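PDB 6K5J: GH3 beta-N-acetylglucosaminidase from Paenibacillaceae, which hydrolyses terminal beta-linked N-acetylglucosamine residues, as a family 3 glycoside hydrolase, and so probably helps to break down chitin-derived or cell-wall oligosaccharides. Local coordinates for residues V392-R398 against N425-V431; P408-T412 against E504-S508; E411-L417 against M510-A514. One frame throughout, in Å; residues are numbered along the deposited sequence.

Contact 1: residues V392-R398 against N425-V431; sequences VVWPEVR and NEQTIGV
Ile429 lies over Val393 on one face of a parallel strand pair, its CD1 3.6 Å from Val393 CG1; chi1 is p, and branched side chains suit this buried, extended backbone. Strands 392-396 and 425-430 approach to 4.5 Å, axes crossing at -36°, pairing Val392 with Glu426, Trp394 with Thr428 and Pro395 with Ile429. Hydrogen bonds alternate: Val392 N to Asn425 O (2.9 Å), Gln427 N to Val392 O (2.8 Å), Trp394 N to Gln427 O (2.8 Å), Ile429 N to Trp394 O (2.8 Å), Glu396 N to Ile429 O (2.9 Å) and Val431 N to Glu396 O (3.2 Å). Pro395 fits because its nitrogen faces away from this partner. On the other face, Trp394 (chi1 t) presents its ring edge to Thr428, CD1 to OG1 3.9 Å. These strands flank helix 413-419 in a right-handed beta-alpha-beta crossover; 425-430 is an edge strand. Past the strand, Arg398 NE bonds Glu396 OE2 (2.6 Å) and NH1 reaches Glu437. Facing backbone groups are thus paired, beside a Glu396-Arg398-Glu437 charge cluster.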
loop_
_atom_site.group_PDB
_atom_site.type_symbol
_atom_site.label_atom_id
_atom_site.label_comp_id
_atom_site.label_asym_id
_atom_site.label_seq_id
_atom_site.Cartn_x
_atom_site.Cartn_y
_atom_site.Cartn_z
ATOM N N VAL A 392 -22.138 -3.685 18.235
ATOM C CA VAL A 392 -21.151 -3.356 17.214
ATOM C C VAL A 392 -20.998 -4.556 16.290
ATOM O O VAL A 392 -20.718 -5.672 16.750
ATOM C CB VAL A 392 -19.797 -2.964 17.829
ATOM C CG1 VAL A 392 -18.764 -2.695 16.709
ATOM C CG2 VAL A 392 -19.958 -1.740 18.740
ATOM N N VAL A 393 -21.184 -4.330 14.995
ATOM C CA VAL A 393 -20.989 -5.354 13.976
ATOM C C VAL A 393 -19.613 -5.141 13.358
ATOM O O VAL A 393 -19.353 -4.102 12.742
ATOM C CB VAL A 393 -22.101 -5.308 12.917
ATOM C CG1 VAL A 393 -21.977 -6.489 11.962
ATOM C CG2 VAL A 393 -23.468 -5.322 13.594
ATOM N N TRP A 394 -18.719 -6.107 13.544
ATOM C CA TRP A 394 -17.312 -5.928 13.207
ATOM C C TRP A 394 -16.937 -6.867 12.073
ATOM O O TRP A 394 -17.072 -8.092 12.225
ATOM C CB TRP A 394 -16.420 -6.172 14.423
ATOM C CG TRP A 394 -14.957 -6.009 14.114
ATOM C CD1 TRP A 394 -14.042 -7.007 13.908
ATOM C CD2 TRP A 394 -14.244 -4.775 13.958
ATOM N NE1 TRP A 394 -12.806 -6.468 13.625
ATOM C CE2 TRP A 394 -12.903 -5.100 13.649
ATOM C CE3 TRP A 394 -14.612 -3.424 14.037
ATOM C CZ2 TRP A 394 -11.923 -4.127 13.438
ATOM C CZ3 TRP A 394 -13.635 -2.455 13.819
ATOM C CH2 TRP A 394 -12.309 -2.815 13.520
ATOM N N PRO A 395 -16.462 -6.355 10.938
ATOM C CA PRO A 395 -16.132 -7.219 9.803
ATOM C C PRO A 395 -14.694 -7.706 9.846
ATOM O O PRO A 395 -13.786 -7.015 10.306
ATOM C CB PRO A 395 -16.352 -6.285 8.606
ATOM C CG PRO A 395 -15.870 -4.933 9.137
ATOM C CD PRO A 395 -16.219 -4.930 10.636
ATOM N N GLU A 396 -14.487 -8.925 9.353
ATOM C CA GLU A 396 -13.139 -9.472 9.272
ATOM C C GLU A 396 -12.941 -10.094 7.898
ATOM O O GLU A 396 -13.843 -10.749 7.363
ATOM C CB GLU A 396 -12.858 -10.511 10.384
ATOM C CG GLU A 396 -13.675 -11.786 10.285
ATOM C CD GLU A 396 -13.202 -12.896 11.226
ATOM O OE1 GLU A 396 -12.296 -12.659 12.059
ATOM O OE2 GLU A 396 -13.752 -14.018 11.122
ATOM N N VAL A 397 -11.770 -9.838 7.314
ATOM C CA VAL A 397 -11.405 -10.461 6.050
ATOM C C VAL A 397 -11.071 -11.924 6.308
ATOM O O VAL A 397 -10.281 -12.249 7.204
ATOM C CB VAL A 397 -10.227 -9.715 5.403
ATOM C CG1 VAL A 397 -9.731 -10.461 4.160
ATOM C CG2 VAL A 397 -10.634 -8.289 5.039
ATOM N N ARG A 398 -11.688 -12.817 5.541
ATOM C CA ARG A 398 -11.471 -14.244 5.727
ATOM C C ARG A 398 -10.787 -14.912 4.547
ATOM O O ARG A 398 -10.035 -15.866 4.751
ATOM C CB ARG A 398 -12.802 -14.937 6.017
ATOM C CG ARG A 398 -13.420 -14.401 7.282
ATOM C CD ARG A 398 -14.695 -15.089 7.652
ATOM N NE ARG A 398 -15.064 -14.736 9.016
ATOM C CZ ARG A 398 -16.301 -14.786 9.481
ATOM N NH1 ARG A 398 -17.293 -15.180 8.685
ATOM N NH2 ARG A 398 -16.541 -14.442 10.740
ATOM N N ASN A 425 -21.863 -5.272 22.929
ATOM C CA ASN A 425 -21.888 -6.605 22.345
ATOM C C ASN A 425 -21.257 -6.478 20.959
ATOM O O ASN A 425 -21.902 -5.986 20.033
ATOM C CB ASN A 425 -23.321 -7.126 22.269
ATOM C CG ASN A 425 -23.401 -8.563 21.783
ATOM O OD1 ASN A 425 -22.465 -9.078 21.174
ATOM N ND2 ASN A 425 -24.520 -9.225 22.071
ATOM N N GLU A 426 -19.998 -6.910 20.810
ATOM C CA GLU A 426 -19.325 -6.871 19.510
ATOM C C GLU A 426 -19.398 -8.231 18.824
ATOM O O GLU A 426 -18.836 -9.217 19.316
ATOM C CB GLU A 426 -17.867 -6.436 19.628
ATOM C CG GLU A 426 -17.230 -6.216 18.257
ATOM C CD GLU A 426 -15.945 -5.410 18.328
ATOM O OE1 GLU A 426 -15.004 -5.846 19.027
ATOM O OE2 GLU A 426 -15.890 -4.329 17.695
ATOM N N GLN A 427 -20.053 -8.266 17.669
ATOM C CA GLN A 427 -20.226 -9.474 16.875
ATOM C C GLN A 427 -19.355 -9.381 15.630
ATOM O O GLN A 427 -19.502 -8.446 14.834
ATOM C CB GLN A 427 -21.690 -9.653 16.483
ATOM C CG GLN A 427 -22.608 -9.958 17.663
ATOM C CD GLN A 427 -22.343 -11.331 18.250
ATOM O OE1 GLN A 427 -22.086 -12.285 17.517
ATOM N NE2 GLN A 427 -22.391 -11.436 19.578
ATOM N N THR A 428 -18.457 -10.344 15.458
ATOM C CA THR A 428 -17.595 -10.380 14.285
ATOM C C THR A 428 -18.258 -11.187 13.181
ATOM O O THR A 428 -18.693 -12.322 13.406
ATOM C CB THR A 428 -16.233 -10.977 14.618
ATOM O OG1 THR A 428 -15.599 -10.165 15.604
ATOM C CG2 THR A 428 -15.349 -11.037 13.364
ATOM N N ILE A 429 -18.334 -10.601 11.990
ATOM C CA ILE A 429 -18.910 -11.262 10.830
ATOM C C ILE A 429 -17.931 -11.139 9.669
ATOM O O ILE A 429 -16.997 -10.337 9.693
ATOM C CB ILE A 429 -20.288 -10.682 10.450
ATOM C CG1 ILE A 429 -20.143 -9.251 9.921
ATOM C CG2 ILE A 429 -21.239 -10.751 11.652
ATOM C CD1 ILE A 429 -21.407 -8.706 9.247
ATOM N N GLY A 430 -18.140 -11.966 8.652
ATOM C CA GLY A 430 -17.296 -11.903 7.480
ATOM C C GLY A 430 -17.622 -10.699 6.620
ATOM O O GLY A 430 -18.748 -10.196 6.606
ATOM N N VAL A 431 -16.600 -10.219 5.907
ATOM C CA VAL A 431 -16.816 -9.137 4.947
ATOM C C VAL A 431 -17.860 -9.548 3.923
ATOM O O VAL A 431 -18.632 -8.714 3.431
ATOM C CB VAL A 431 -15.471 -8.749 4.299
ATOM C CG1 VAL A 431 -15.678 -7.904 3.055
ATOM C CG2 VAL A 431 -14.619 -8.011 5.303
#

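Contact 2: residues P408-T412 against E504-S508; sequences PRKET and ENTPS
Neither segment is regular over most of its length: 408-412 is a loop leading into helix 413-419, and 504-508 turns into helix 507-517 at Pro507. Their backbones come closest at Glu411 and Pro507, whose CA atoms are 5.1 Å apart; Arg409 CA and Thr506 CA are 7.3 Å apart. Arg409 is extended (phi/psi -120/122), and Glu411 (-86/71) centres an inverse gamma turn, with a weak bond from Thr412 N to Lys410 O of 2.9 Å. That turn leaves Glu411 O directed at a water, which donates both to Glu411 O and to Asn505 O, each at 2.8 Å, and so joins two carbonyls that could not bond each other. Each segment contains a helix N-cap, Thr412 ending 408-412 and Thr506 midway along 504-508, both chi1 p; threonine suits the position because its hydroxyl can accept from a backbone NH of the first turn. The contact therefore ties together the starts of two helices of the C-terminal alpha/beta domain of this family 3 enzyme. Arg409 supplies the direct polar link. Its CA-to-CB bond points toward 504-508, and chi1 and chi2, both m, bend it so that NE donates to Asn505 OD1 at 2.8 Å; NH2 adds a weak bond to the same OD1 at 3.1 Å and also reaches Gly87 O of the N-terminal part. Asn505, chi1 p, meets the guanidinium at its edge, whereas Thr506 CG2 lies over one face, 4.0 Å from Arg409 NH2. Pro507, well suited to a helix's first turn where no NH is needed, sets its CG 3.6 Å from Glu411 OE1.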
loop_
_atom_site.group_PDB
_atom_site.type_symbol
_atom_site.label_atom_id
_atom_site.label_comp_id
_atom_site.label_asym_id
_atom_site.label_seq_id
_atom_site.Cartn_x
_atom_site.Cartn_y
_atom_site.Cartn_z
ATOM N N PRO A 408 -5.886 -9.703 11.260
ATOM C CA PRO A 408 -6.751 -9.552 12.436
ATOM C C PRO A 408 -6.383 -8.309 13.230
ATOM O O PRO A 408 -5.213 -7.931 13.324
ATOM C CB PRO A 408 -6.492 -10.832 13.238
ATOM C CG PRO A 408 -5.093 -11.219 12.864
ATOM C CD PRO A 408 -4.919 -10.805 11.419
ATOM N N ARG A 409 -7.407 -7.660 13.776
ATOM C CA ARG A 409 -7.249 -6.450 14.571
ATOM C C ARG A 409 -7.801 -6.709 15.964
ATOM O O ARG A 409 -8.980 -7.047 16.110
ATOM C CB ARG A 409 -7.969 -5.264 13.921
ATOM C CG ARG A 409 -7.559 -5.005 12.472
ATOM C CD ARG A 409 -6.206 -4.287 12.357
ATOM N NE ARG A 409 -6.091 -3.608 11.069
ATOM C CZ ARG A 409 -4.964 -3.114 10.559
ATOM N NH1 ARG A 409 -3.808 -3.212 11.216
ATOM N NH2 ARG A 409 -4.993 -2.521 9.374
ATOM N N LYS A 410 -6.958 -6.535 16.983
ATOM C CA LYS A 410 -7.427 -6.658 18.361
ATOM C C LYS A 410 -8.118 -5.384 18.847
ATOM O O LYS A 410 -9.128 -5.450 19.560
ATOM C CB LYS A 410 -6.257 -7.006 19.283
ATOM C CG LYS A 410 -6.669 -7.243 20.732
ATOM C CD LYS A 410 -5.484 -7.107 21.669
ATOM C CE LYS A 410 -5.520 -5.784 22.426
ATOM N NZ LYS A 410 -6.281 -5.907 23.701
ATOM N N GLU A 411 -7.584 -4.215 18.491
ATOM C CA GLU A 411 -8.138 -2.942 18.962
ATOM C C GLU A 411 -9.271 -2.507 18.029
ATOM O O GLU A 411 -9.158 -1.569 17.235
ATOM C CB GLU A 411 -7.042 -1.887 19.061
ATOM C CG GLU A 411 -5.961 -2.186 20.104
ATOM C CD GLU A 411 -4.783 -2.977 19.551
ATOM O OE1 GLU A 411 -4.833 -3.445 18.392
ATOM O OE2 GLU A 411 -3.786 -3.114 20.286
ATOM N N THR A 412 -10.375 -3.243 18.132
ATOM C CA THR A 412 -11.577 -3.001 17.351
ATOM C C THR A 412 -12.318 -1.772 17.870
ATOM O O THR A 412 -12.000 -1.220 18.925
ATOM C CB THR A 412 -12.513 -4.209 17.432
ATOM O OG1 THR A 412 -12.950 -4.368 18.793
ATOM C CG2 THR A 412 -11.799 -5.487 16.964
ATOM N N GLU A 504 -9.957 3.067 7.226
ATOM C CA GLU A 504 -9.106 1.955 7.641
ATOM C C GLU A 504 -9.670 1.423 8.952
ATOM O O GLU A 504 -10.514 2.063 9.589
ATOM C CB GLU A 504 -7.639 2.367 7.805
ATOM C CG GLU A 504 -7.446 3.482 8.802
ATOM C CD GLU A 504 -6.053 4.059 8.756
ATOM O OE1 GLU A 504 -5.461 4.131 7.654
ATOM O OE2 GLU A 504 -5.551 4.435 9.833
ATOM N N ASN A 505 -9.205 0.233 9.349
ATOM C CA ASN A 505 -9.607 -0.379 10.614
ATOM C C ASN A 505 -8.439 -0.486 11.594
ATOM O O ASN A 505 -8.395 -1.397 12.424
ATOM C CB ASN A 505 -10.246 -1.751 10.376
ATOM C CG ASN A 505 -9.261 -2.784 9.850
ATOM O OD1 ASN A 505 -8.117 -2.469 9.545
ATOM N ND2 ASN A 505 -9.716 -4.031 9.734
ATOM N N THR A 506 -7.482 0.435 11.492
ATOM C CA THR A 506 -6.311 0.460 12.357
ATOM C C THR A 506 -6.697 0.750 13.805
ATOM O O THR A 506 -7.779 1.281 14.070
ATOM C CB THR A 506 -5.347 1.545 11.894
ATOM O OG1 THR A 506 -6.023 2.810 11.935
ATOM C CG2 THR A 506 -4.860 1.276 10.479
ATOM N N PRO A 507 -5.805 0.450 14.761
ATOM C CA PRO A 507 -6.112 0.790 16.159
ATOM C C PRO A 507 -6.430 2.262 16.362
ATOM O O PRO A 507 -7.417 2.587 17.031
ATOM C CB PRO A 507 -4.837 0.364 16.905
ATOM C CG PRO A 507 -4.306 -0.775 16.093
ATOM C CD PRO A 507 -4.574 -0.363 14.653
ATOM N N SER A 508 -5.625 3.167 15.785
ATOM C CA SER A 508 -5.833 4.588 16.032
ATOM C C SER A 508 -7.092 5.107 15.349
ATOM O O SER A 508 -7.721 6.036 15.860
ATOM C CB SER A 508 -4.608 5.398 15.591
ATOM O OG SER A 508 -4.426 5.340 14.186
HETATM O O HOH W 1 -7.563 -2.088 14.999
#

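Contact 3: residues E411-L417 against M510-A514; sequences ETLGYWL and MRALA
This is a buried helix-to-helix packing contact within the C-terminal alpha/beta domain, between the start of helix 413-419 and the middle of helix 507-517. The segment axes, 413-417 and 510-514, approach to 8.3 Å and cross at -53°, N-to-C directions diverging equally. The nearest CA pairs are Leu413 with Met510 (4.9 Å), Trp416 with Arg511 (5.6 Å) and Leu417 with Ala514 (5.8 Å). Ala514, being small, lets three residues gather round its CB: Trp416 CB at 3.7 Å, Leu413 CD1 at 3.8 Å and Leu417 CD2 at 3.9 Å. Leu413, chi1 t and chi2 p, also places CD2 4.0 Å from Leu513 CD2 and CB 4.1 Å from Met510 SD. The flexible Met510, chi1 and chi2 both m, has its CB 3.7 Å from Trp416 CD1, while its end leads away from 411-417 and packs on Trp394 of the sheet. Trp416, chi1 m and chi2 108°, lays its indole flat against the other helix in a CH-pi contact, Arg511 CB lying 3.6 Å from the centroid of the five-membered ring. The long aliphatic part of Arg511 (chi1 to chi3 all t) suits this partly exposed margin, its charge going to a salt bridge with Glu370. Thr412 caps the first helix, OG1 accepting from Tyr415 N at 2.9 Å; Glu426 binds that hydroxyl too. Leu413 continues inward onto Val452 and Val454 of strand 450-455, so the pair belongs to a helical layer covering one face of a predominantly parallel sheet, as in a layered alpha/beta sandwich.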
loop_
_atom_site.group_PDB
_atom_site.type_symbol
_atom_site.label_atom_id
_atom_site.label_comp_id
_atom_site.label_asym_id
_atom_site.label_seq_id
_atom_site.Cartn_x
_atom_site.Cartn_y
_atom_site.Cartn_z
ATOM N N GLU A 411 -7.584 -4.215 18.491
ATOM C CA GLU A 411 -8.138 -2.942 18.962
ATOM C C GLU A 411 -9.271 -2.507 18.029
ATOM O O GLU A 411 -9.158 -1.569 17.235
ATOM C CB GLU A 411 -7.042 -1.887 19.061
ATOM C CG GLU A 411 -5.961 -2.186 20.104
ATOM C CD GLU A 411 -4.783 -2.977 19.551
ATOM O OE1 GLU A 411 -4.833 -3.445 18.392
ATOM O OE2 GLU A 411 -3.786 -3.114 20.286
ATOM N N THR A 412 -10.375 -3.243 18.132
ATOM C CA THR A 412 -11.577 -3.001 17.351
ATOM C C THR A 412 -12.318 -1.772 17.870
ATOM O O THR A 412 -12.000 -1.220 18.925
ATOM C CB THR A 412 -12.513 -4.209 17.432
ATOM O OG1 THR A 412 -12.950 -4.368 18.793
ATOM C CG2 THR A 412 -11.799 -5.487 16.964
ATOM N N LEU A 413 -13.347 -1.355 17.123
ATOM C CA LEU A 413 -14.219 -0.308 17.639
ATOM C C LEU A 413 -14.829 -0.724 18.972
ATOM O O LEU A 413 -14.905 0.080 19.913
ATOM C CB LEU A 413 -15.312 0.018 16.621
ATOM C CG LEU A 413 -16.365 0.978 17.171
ATOM C CD1 LEU A 413 -15.713 2.309 17.509
ATOM C CD2 LEU A 413 -17.479 1.169 16.155
ATOM N N GLY A 414 -15.252 -1.988 19.076
ATOM C CA GLY A 414 -15.809 -2.471 20.330
ATOM C C GLY A 414 -14.805 -2.408 21.460
ATOM O O GLY A 414 -15.151 -2.055 22.590
ATOM N N TYR A 415 -13.545 -2.745 21.166
ATOM C CA TYR A 415 -12.465 -2.616 22.141
ATOM C C TYR A 415 -12.404 -1.206 22.720
ATOM O O TYR A 415 -12.346 -1.019 23.942
ATOM C CB TYR A 415 -11.138 -2.993 21.478
ATOM C CG TYR A 415 -9.895 -2.702 22.308
ATOM C CD1 TYR A 415 -9.383 -3.655 23.192
ATOM C CD2 TYR A 415 -9.235 -1.480 22.199
ATOM C CE1 TYR A 415 -8.246 -3.389 23.949
ATOM C CE2 TYR A 415 -8.100 -1.207 22.939
ATOM C CZ TYR A 415 -7.610 -2.167 23.813
ATOM O OH TYR A 415 -6.486 -1.897 24.552
ATOM N N TRP A 416 -12.421 -0.188 21.857
ATOM C CA TRP A 416 -12.294 1.176 22.366
ATOM C C TRP A 416 -13.565 1.634 23.071
ATOM O O TRP A 416 -13.499 2.367 24.066
ATOM C CB TRP A 416 -11.928 2.131 21.232
ATOM C CG TRP A 416 -10.548 1.884 20.719
ATOM C CD1 TRP A 416 -10.209 1.320 19.530
ATOM C CD2 TRP A 416 -9.321 2.180 21.389
ATOM N NE1 TRP A 416 -8.840 1.252 19.408
ATOM C CE2 TRP A 416 -8.272 1.776 20.539
ATOM C CE3 TRP A 416 -9.007 2.757 22.624
ATOM C CZ2 TRP A 416 -6.928 1.940 20.880
ATOM C CZ3 TRP A 416 -7.679 2.909 22.968
ATOM C CH2 TRP A 416 -6.653 2.500 22.097
ATOM N N LEU A 417 -14.733 1.244 22.565
ATOM C CA LEU A 417 -15.959 1.618 23.261
ATOM C C LEU A 417 -16.003 0.984 24.643
ATOM O O LEU A 417 -16.393 1.633 25.623
ATOM C CB LEU A 417 -17.179 1.221 22.437
ATOM C CG LEU A 417 -17.462 2.074 21.200
ATOM C CD1 LEU A 417 -18.632 1.498 20.443
ATOM C CD2 LEU A 417 -17.732 3.533 21.586
ATOM N N MET A 510 -9.871 3.347 14.917
ATOM C CA MET A 510 -11.013 2.890 15.694
ATOM C C MET A 510 -11.103 3.617 17.028
ATOM O O MET A 510 -12.213 3.857 17.526
ATOM C CB MET A 510 -10.938 1.373 15.877
ATOM C CG MET A 510 -11.075 0.589 14.548
ATOM S SD MET A 510 -12.623 0.916 13.646
ATOM C CE MET A 510 -12.154 2.209 12.464
ATOM N N ARG A 511 -9.962 3.992 17.608
ATOM C CA ARG A 511 -9.980 4.826 18.810
ATOM C C ARG A 511 -10.633 6.167 18.519
ATOM O O ARG A 511 -11.522 6.605 19.253
ATOM C CB ARG A 511 -8.564 5.025 19.349
ATOM C CG ARG A 511 -8.472 6.018 20.534
ATOM C CD ARG A 511 -7.005 6.300 20.925
ATOM N NE ARG A 511 -6.915 7.336 21.956
ATOM C CZ ARG A 511 -6.909 8.644 21.718
ATOM N NH1 ARG A 511 -6.980 9.100 20.471
ATOM N NH2 ARG A 511 -6.829 9.503 22.736
ATOM N N ALA A 512 -10.213 6.820 17.429
ATOM C CA ALA A 512 -10.773 8.115 17.063
ATOM C C ALA A 512 -12.254 7.994 16.740
ATOM O O ALA A 512 -13.056 8.853 17.123
ATOM C CB ALA A 512 -10.008 8.693 15.871
ATOM N N LEU A 513 -12.633 6.931 16.031
ATOM C CA LEU A 513 -14.041 6.725 15.724
ATOM C C LEU A 513 -14.864 6.588 16.999
ATOM O O LEU A 513 -15.956 7.155 17.103
ATOM C CB LEU A 513 -14.201 5.487 14.845
ATOM C CG LEU A 513 -15.628 5.059 14.539
ATOM C CD1 LEU A 513 -16.361 6.170 13.766
ATOM C CD2 LEU A 513 -15.579 3.774 13.735
ATOM N N ALA A 514 -14.360 5.828 17.977
ATOM C CA ALA A 514 -15.065 5.701 19.249
ATOM C C ALA A 514 -15.212 7.055 19.928
ATOM O O ALA A 514 -16.278 7.373 20.469
ATOM C CB ALA A 514 -14.327 4.722 20.169
#

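Contacts 1 and 3 both involve the unit of strand 390-396, helix 413-419 and strand 424-430: contact 1 joins its strands through regular backbone hydrogen bonding, whereas contact 3 sets its helix against helix 507-517 by apolar packing with no hydrogen bond across. Contact 2 shares Glu411 and Thr412 with contact 3 but lies at the helix starts, where a side-chain bond and a water do the joining. Contact 3 is the buried one; the other two are partly buried. Glu426 connects them, its OE1 2.5 Å from Thr412 OG1 and its OE2 2.8 Å from Gly414 N, and Trp394 packs on Thr412, Leu413, Arg409 and Asn505, bringing sheet, loop and helix together.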